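Local coordinates for Serine/threonine-protein kinase Tel1 (Chaetomium thermophilum, PDB 6SKY) that is an ATM-family protein kinase that probably phosphorylates serine or threonine in [ST]-Q motifs to signal DNA damage and replication stress, at residues F2717-R2722 and L2800-V2805; L2795-L2800 and N2925-V2930. All coordinates share one frame; numbering follows the deposited sequence.

Overall arrangement
Contacts 1 and 2 follow one another along a single piece of chain, 2795-2805, in the kinase domain, and they share Leu2800. Their centres lie about 14 Å apart, and they touch where Ile2804 CG2 packs on Arg2799 O. In sequence order the segments are 2717-2722, 2795-2800, 2800-2805 and 2925-2930, so the two pairings alternate along the chain. Contact 1 ties the start of helix 2802-2806 to the loop between helices 2703-2714 and 2722-2726; contact 2 sets the preceding loop against the end of helix 2916-2927 in the FATC region. Together they tie the end of the probable activation segment to the loop 2717-2722 of the kinase domain and to the FATC region.

Contact 1. Residues F2717-R2722 and L2800-V2805; sequences FHPVMR and LTRDIV
The short helix 2802-2806, which follows the probable activation segment of this PI3/PI4-kinase-family domain, is pinned at its first turn to the loop 2717-2722. Thr2801 is the N-cap, and the next two side chains, Arg2802 and Asp2803, reach across to the loop backbone. Arg2802, bent at chi3, presents its guanidinium end-on to one carbonyl: NH1 lies 2.9 Å from Phe2717 O, nearly along the C=O axis, and NH2, also 2.9 Å from Phe2717 O, sits above the carbonyl plane. Pro2719 CD packs over one face of the guanidinium, and NH2 also donates to Tyr2943 O. An alanine in place of Arg2802 would lose both donors to Phe2717 O and the link to Tyr2943, and would probably loosen this loop against the helix and the C-terminal tail. Asp2803 takes the loop three residues further on: Val2720 N donates to Asp2803 OD2 at 3.2 Å in a fairly straight bond (163°), meeting the oxygen from above the carboxylate plane, while OD1 is held by His2678. The Asp2803 carboxylate also lies against Pro2719, with OD1 3.7 Å from Pro2719 CA. Arg2722 NH2 bonds back to Pro2719 O and forms a salt bridge with Asp2806, closing the loop onto the same helix. Helix 2670-2681 packs against both segments, meeting Val2720 with Ala2677 and Asp2803 with Leu2674.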
loop_
_atom_site.group_PDB
_atom_site.type_symbol
_atom_site.label_atom_id
_atom_site.label_comp_id
_atom_site.label_asym_id
_atom_site.label_seq_id
_atom_site.Cartn_x
_atom_site.Cartn_y
_atom_site.Cartn_z
ATOM N N PHE A 2717 -28.677 -22.305 29.409
ATOM C CA PHE A 2717 -28.856 -22.824 28.061
ATOM C C PHE A 2717 -27.475 -22.843 27.431
ATOM O O PHE A 2717 -26.896 -21.783 27.195
ATOM C CB PHE A 2717 -29.820 -21.949 27.274
ATOM C CG PHE A 2717 -30.601 -22.676 26.229
ATOM C CD1 PHE A 2717 -31.564 -23.588 26.579
ATOM C CD2 PHE A 2717 -30.400 -22.416 24.899
ATOM C CE1 PHE A 2717 -32.285 -24.240 25.624
ATOM C CE2 PHE A 2717 -31.126 -23.067 23.947
ATOM C CZ PHE A 2717 -32.068 -23.976 24.310
ATOM N N HIS A 2718 -26.941 -24.024 27.185
ATOM C CA HIS A 2718 -25.582 -24.110 26.688
ATOM C C HIS A 2718 -25.569 -24.603 25.254
ATOM O O HIS A 2718 -26.369 -25.467 24.902
ATOM C CB HIS A 2718 -24.741 -25.057 27.546
ATOM C CG HIS A 2718 -24.754 -24.727 29.001
ATOM N ND1 HIS A 2718 -25.689 -25.241 29.870
ATOM C CD2 HIS A 2718 -23.949 -23.932 29.742
ATOM C CE1 HIS A 2718 -25.460 -24.776 31.084
ATOM N NE2 HIS A 2718 -24.410 -23.980 31.033
ATOM N N PRO A 2719 -24.675 -24.092 24.416
ATOM C CA PRO A 2719 -24.663 -24.502 23.009
ATOM C C PRO A 2719 -24.277 -25.959 22.825
ATOM O O PRO A 2719 -23.496 -26.523 23.590
ATOM C CB PRO A 2719 -23.620 -23.574 22.386
ATOM C CG PRO A 2719 -22.826 -23.074 23.511
ATOM C CD PRO A 2719 -23.722 -23.008 24.678
ATOM N N VAL A 2720 -24.836 -26.568 21.780
ATOM C CA VAL A 2720 -24.618 -27.979 21.490
ATOM C C VAL A 2720 -24.275 -28.199 20.026
ATOM O O VAL A 2720 -24.328 -29.328 19.541
ATOM C CB VAL A 2720 -25.854 -28.815 21.851
ATOM C CG1 VAL A 2720 -26.146 -28.727 23.309
ATOM C CG2 VAL A 2720 -27.020 -28.353 21.052
ATOM N N MET A 2721 -23.932 -27.143 19.302
ATOM C CA MET A 2721 -23.768 -27.297 17.863
ATOM C C MET A 2721 -22.522 -28.094 17.516
ATOM O O MET A 2721 -22.475 -28.745 16.468
ATOM C CB MET A 2721 -23.734 -25.932 17.199
ATOM C CG MET A 2721 -23.669 -25.958 15.701
ATOM S SD MET A 2721 -25.146 -26.598 14.940
ATOM C CE MET A 2721 -24.517 -26.910 13.305
ATOM N N ARG A 2722 -21.523 -28.091 18.394
ATOM C CA ARG A 2722 -20.296 -28.820 18.122
ATOM C C ARG A 2722 -20.525 -30.313 18.000
ATOM O O ARG A 2722 -19.670 -31.016 17.463
ATOM C CB ARG A 2722 -19.279 -28.552 19.215
ATOM C CG ARG A 2722 -19.600 -29.213 20.503
ATOM C CD ARG A 2722 -18.736 -28.668 21.589
ATOM N NE ARG A 2722 -19.123 -29.172 22.894
ATOM C CZ ARG A 2722 -20.090 -28.653 23.632
ATOM N NH1 ARG A 2722 -20.374 -29.172 24.809
ATOM N NH2 ARG A 2722 -20.780 -27.624 23.185
ATOM N N LEU A 2800 -25.235 -14.727 14.367
ATOM C CA LEU A 2800 -24.003 -15.221 14.965
ATOM C C LEU A 2800 -24.237 -15.537 16.433
ATOM O O LEU A 2800 -23.515 -15.074 17.312
ATOM C CB LEU A 2800 -22.871 -14.216 14.795
ATOM C CG LEU A 2800 -21.435 -14.715 14.799
ATOM C CD1 LEU A 2800 -21.225 -15.685 13.683
ATOM C CD2 LEU A 2800 -20.506 -13.548 14.645
ATOM N N THR A 2801 -25.283 -16.299 16.723
ATOM C CA THR A 2801 -25.599 -16.639 18.100
ATOM C C THR A 2801 -24.539 -17.579 18.670
ATOM O O THR A 2801 -23.556 -17.917 18.020
ATOM C CB THR A 2801 -26.988 -17.252 18.181
ATOM O OG1 THR A 2801 -26.983 -18.539 17.565
ATOM C CG2 THR A 2801 -27.966 -16.384 17.459
ATOM N N ARG A 2802 -24.725 -17.995 19.920
ATOM C CA ARG A 2802 -23.728 -18.844 20.561
ATOM C C ARG A 2802 -23.668 -20.225 19.931
ATOM O O ARG A 2802 -22.609 -20.856 19.929
ATOM C CB ARG A 2802 -24.015 -18.973 22.050
ATOM C CG ARG A 2802 -23.774 -17.726 22.850
ATOM C CD ARG A 2802 -24.271 -17.920 24.256
ATOM N NE ARG A 2802 -25.618 -18.469 24.261
ATOM C CZ ARG A 2802 -26.090 -19.262 25.210
ATOM N NH1 ARG A 2802 -25.322 -19.599 26.227
ATOM N NH2 ARG A 2802 -27.321 -19.725 25.132
ATOM N N ASP A 2803 -24.783 -20.708 19.391
ATOM C CA ASP A 2803 -24.782 -22.001 18.730
ATOM C C ASP A 2803 -24.123 -21.952 17.363
ATOM O O ASP A 2803 -23.495 -22.926 16.958
ATOM C CB ASP A 2803 -26.203 -22.531 18.599
ATOM C CG ASP A 2803 -26.551 -23.518 19.682
ATOM O OD1 ASP A 2803 -27.200 -23.133 20.672
ATOM O OD2 ASP A 2803 -26.161 -24.688 19.555
ATOM N N ILE A 2804 -24.250 -20.852 16.631
ATOM C CA ILE A 2804 -23.552 -20.760 15.358
ATOM C C ILE A 2804 -22.049 -20.753 15.584
ATOM O O ILE A 2804 -21.296 -21.387 14.845
ATOM C CB ILE A 2804 -24.025 -19.526 14.566
ATOM C CG1 ILE A 2804 -25.193 -19.873 13.649
ATOM C CG2 ILE A 2804 -22.926 -18.994 13.699
ATOM C CD1 ILE A 2804 -26.411 -20.301 14.349
ATOM N N VAL A 2805 -21.596 -20.070 16.629
ATOM C CA VAL A 2805 -20.173 -19.970 16.907
ATOM C C VAL A 2805 -19.640 -21.245 17.537
ATOM O O VAL A 2805 -18.461 -21.567 17.387
ATOM C CB VAL A 2805 -19.917 -18.747 17.796
ATOM C CG1 VAL A 2805 -18.476 -18.630 18.137
ATOM C CG2 VAL A 2805 -20.362 -17.513 17.094
#

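Contact 2. Residues L2795-L2800 and N2925-V2930; sequences LVPFRL and NQATSV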
loop_
_atom_site.group_PDB
_atom_site.type_symbol
_atom_site.label_atom_id
_atom_site.label_comp_id
_atom_site.label_asym_id
_atom_site.label_seq_id
_atom_site.Cartn_x
_atom_site.Cartn_y
_atom_site.Cartn_z
ATOM N N LEU A 2795 -32.009 -5.911 14.484
ATOM C CA LEU A 2795 -30.921 -4.945 14.471
ATOM C C LEU A 2795 -29.551 -5.610 14.556
ATOM O O LEU A 2795 -28.635 -5.088 15.186
ATOM C CB LEU A 2795 -31.095 -3.939 15.603
ATOM C CG LEU A 2795 -32.425 -3.184 15.632
ATOM C CD1 LEU A 2795 -32.550 -2.385 16.903
ATOM C CD2 LEU A 2795 -32.573 -2.280 14.431
ATOM N N VAL A 2796 -29.391 -6.762 13.917
ATOM C CA VAL A 2796 -28.098 -7.437 13.844
ATOM C C VAL A 2796 -27.726 -7.575 12.376
ATOM O O VAL A 2796 -28.616 -7.715 11.531
ATOM C CB VAL A 2796 -28.132 -8.806 14.535
ATOM C CG1 VAL A 2796 -28.158 -8.645 16.025
ATOM C CG2 VAL A 2796 -29.332 -9.591 14.070
ATOM N N PRO A 2797 -26.443 -7.541 12.021
ATOM C CA PRO A 2797 -26.085 -7.673 10.607
ATOM C C PRO A 2797 -26.281 -9.074 10.062
ATOM O O PRO A 2797 -26.564 -9.229 8.870
ATOM C CB PRO A 2797 -24.612 -7.256 10.587
ATOM C CG PRO A 2797 -24.143 -7.495 11.942
ATOM C CD PRO A 2797 -25.275 -7.244 12.855
ATOM N N PHE A 2798 -26.137 -10.095 10.896
ATOM C CA PHE A 2798 -26.317 -11.480 10.497
ATOM C C PHE A 2798 -26.483 -12.304 11.762
ATOM O O PHE A 2798 -26.361 -11.792 12.873
ATOM C CB PHE A 2798 -25.147 -11.976 9.643
ATOM C CG PHE A 2798 -23.796 -11.525 10.117
ATOM C CD1 PHE A 2798 -23.155 -10.471 9.511
ATOM C CD2 PHE A 2798 -23.158 -12.171 11.149
ATOM C CE1 PHE A 2798 -21.924 -10.069 9.936
ATOM C CE2 PHE A 2798 -21.932 -11.765 11.568
ATOM C CZ PHE A 2798 -21.316 -10.719 10.962
ATOM N N ARG A 2799 -26.766 -13.588 11.585
ATOM C CA ARG A 2799 -26.985 -14.492 12.710
ATOM C C ARG A 2799 -25.656 -15.079 13.160
ATOM O O ARG A 2799 -25.014 -15.820 12.417
ATOM C CB ARG A 2799 -27.963 -15.598 12.340
ATOM C CG ARG A 2799 -28.297 -16.469 13.505
ATOM C CD ARG A 2799 -29.336 -17.488 13.178
ATOM N NE ARG A 2799 -29.793 -18.145 14.387
ATOM C CZ ARG A 2799 -30.905 -17.832 15.024
ATOM N NH1 ARG A 2799 -31.238 -18.466 16.124
ATOM N NH2 ARG A 2799 -31.686 -16.894 14.553
ATOM N N LEU A 2800 -25.235 -14.727 14.367
ATOM C CA LEU A 2800 -24.003 -15.221 14.965
ATOM C C LEU A 2800 -24.237 -15.537 16.433
ATOM O O LEU A 2800 -23.515 -15.074 17.312
ATOM C CB LEU A 2800 -22.871 -14.216 14.795
ATOM C CG LEU A 2800 -21.435 -14.715 14.799
ATOM C CD1 LEU A 2800 -21.225 -15.685 13.683
ATOM C CD2 LEU A 2800 -20.506 -13.548 14.645
ATOM N N ASN A 2925 -18.586 -7.560 16.353
ATOM C CA ASN A 2925 -18.932 -7.024 17.663
ATOM C C ASN A 2925 -20.427 -6.806 17.793
ATOM O O ASN A 2925 -21.016 -7.133 18.823
ATOM C CB ASN A 2925 -18.201 -5.712 17.920
ATOM C CG ASN A 2925 -16.809 -5.912 18.440
ATOM O OD1 ASN A 2925 -15.908 -5.151 18.115
ATOM N ND2 ASN A 2925 -16.620 -6.934 19.253
ATOM N N GLN A 2926 -21.057 -6.234 16.772
ATOM C CA GLN A 2926 -22.479 -5.955 16.900
ATOM C C GLN A 2926 -23.354 -7.158 16.599
ATOM O O GLN A 2926 -24.540 -7.129 16.924
ATOM C CB GLN A 2926 -22.883 -4.776 16.017
ATOM C CG GLN A 2926 -22.630 -4.957 14.559
ATOM C CD GLN A 2926 -23.052 -3.753 13.750
ATOM O OE1 GLN A 2926 -24.184 -3.676 13.279
ATOM N NE2 GLN A 2926 -22.143 -2.806 13.581
ATOM N N ALA A 2927 -22.805 -8.222 16.025
ATOM C CA ALA A 2927 -23.589 -9.424 15.796
ATOM C C ALA A 2927 -23.650 -10.334 17.008
ATOM O O ALA A 2927 -24.592 -11.116 17.121
ATOM C CB ALA A 2927 -23.030 -10.200 14.612
ATOM N N THR A 2928 -22.668 -10.263 17.904
ATOM C CA THR A 2928 -22.607 -11.113 19.085
ATOM C C THR A 2928 -22.880 -10.352 20.371
ATOM O O THR A 2928 -22.718 -10.915 21.453
ATOM C CB THR A 2928 -21.246 -11.798 19.181
ATOM O OG1 THR A 2928 -20.210 -10.833 19.022
ATOM C CG2 THR A 2928 -21.091 -12.845 18.115
ATOM N N SER A 2929 -23.305 -9.099 20.280
ATOM C CA SER A 2929 -23.490 -8.268 21.459
ATOM C C SER A 2929 -24.736 -8.676 22.225
ATOM O O SER A 2929 -25.797 -8.887 21.641
ATOM C CB SER A 2929 -23.591 -6.807 21.043
ATOM O OG SER A 2929 -23.789 -5.970 22.159
ATOM N N VAL A 2930 -24.610 -8.774 23.547
ATOM C CA VAL A 2930 -25.738 -9.195 24.371
ATOM C C VAL A 2930 -26.802 -8.110 24.438
ATOM O O VAL A 2930 -27.984 -8.403 24.620
ATOM C CB VAL A 2930 -25.242 -9.596 25.770
ATOM C CG1 VAL A 2930 -26.401 -9.844 26.705
ATOM C CG2 VAL A 2930 -24.388 -10.832 25.677
#
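Ala2927, in the last turn of helix 2916-2927, points its methyl group into a concave surface made by Pro2797, Phe2798 and Leu2800. The closest of these is the phenyl ring, whose CE2 lies 3.6 Å from Ala2927 CB along an oblique approach. Pro2797 CG and Leu2800 CB each stand 4.0 Å from that methyl. On one flank Gln2926, extended beyond CG, crosses the proline ring obliquely, its CG 3.9 Å from Pro2797 CG and its OE1 3.8 Å from Pro2797 CD. On the other, Thr2928 and Leu2800 lie side by side and point the same way, with Thr2928 CG2 3.6 Å from Leu2800 CD2.

The loop residues also pack on one another. Pro2797 CG sits over one face of the Phe2798 ring, offset toward its rim, while Leu2800 CD2 meets the ring edge in plane. Behind this layer Pro2797 and Phe2798 lean on helix 2732-2755 of the kinase domain, and both also touch Leu2923, one turn back along the FATC helix.

As the helix ends, two of its polar atoms find partners within the FATC region: Thr2928 OG1 bonds to Ile2924 O, which leaves the CG2 methyl to face Leu2800, and Gln2926 O accepts from Asn2932 ND2. No hydrogen bond joins the two segments, so the kinase-to-FATC junction here rests mainly on van der Waals packing of carbon-rich surfaces; the small alanine side chain is consistent with the close backbone approach, Val2796 CA and Ala2927 CA being 5.3 Å apart.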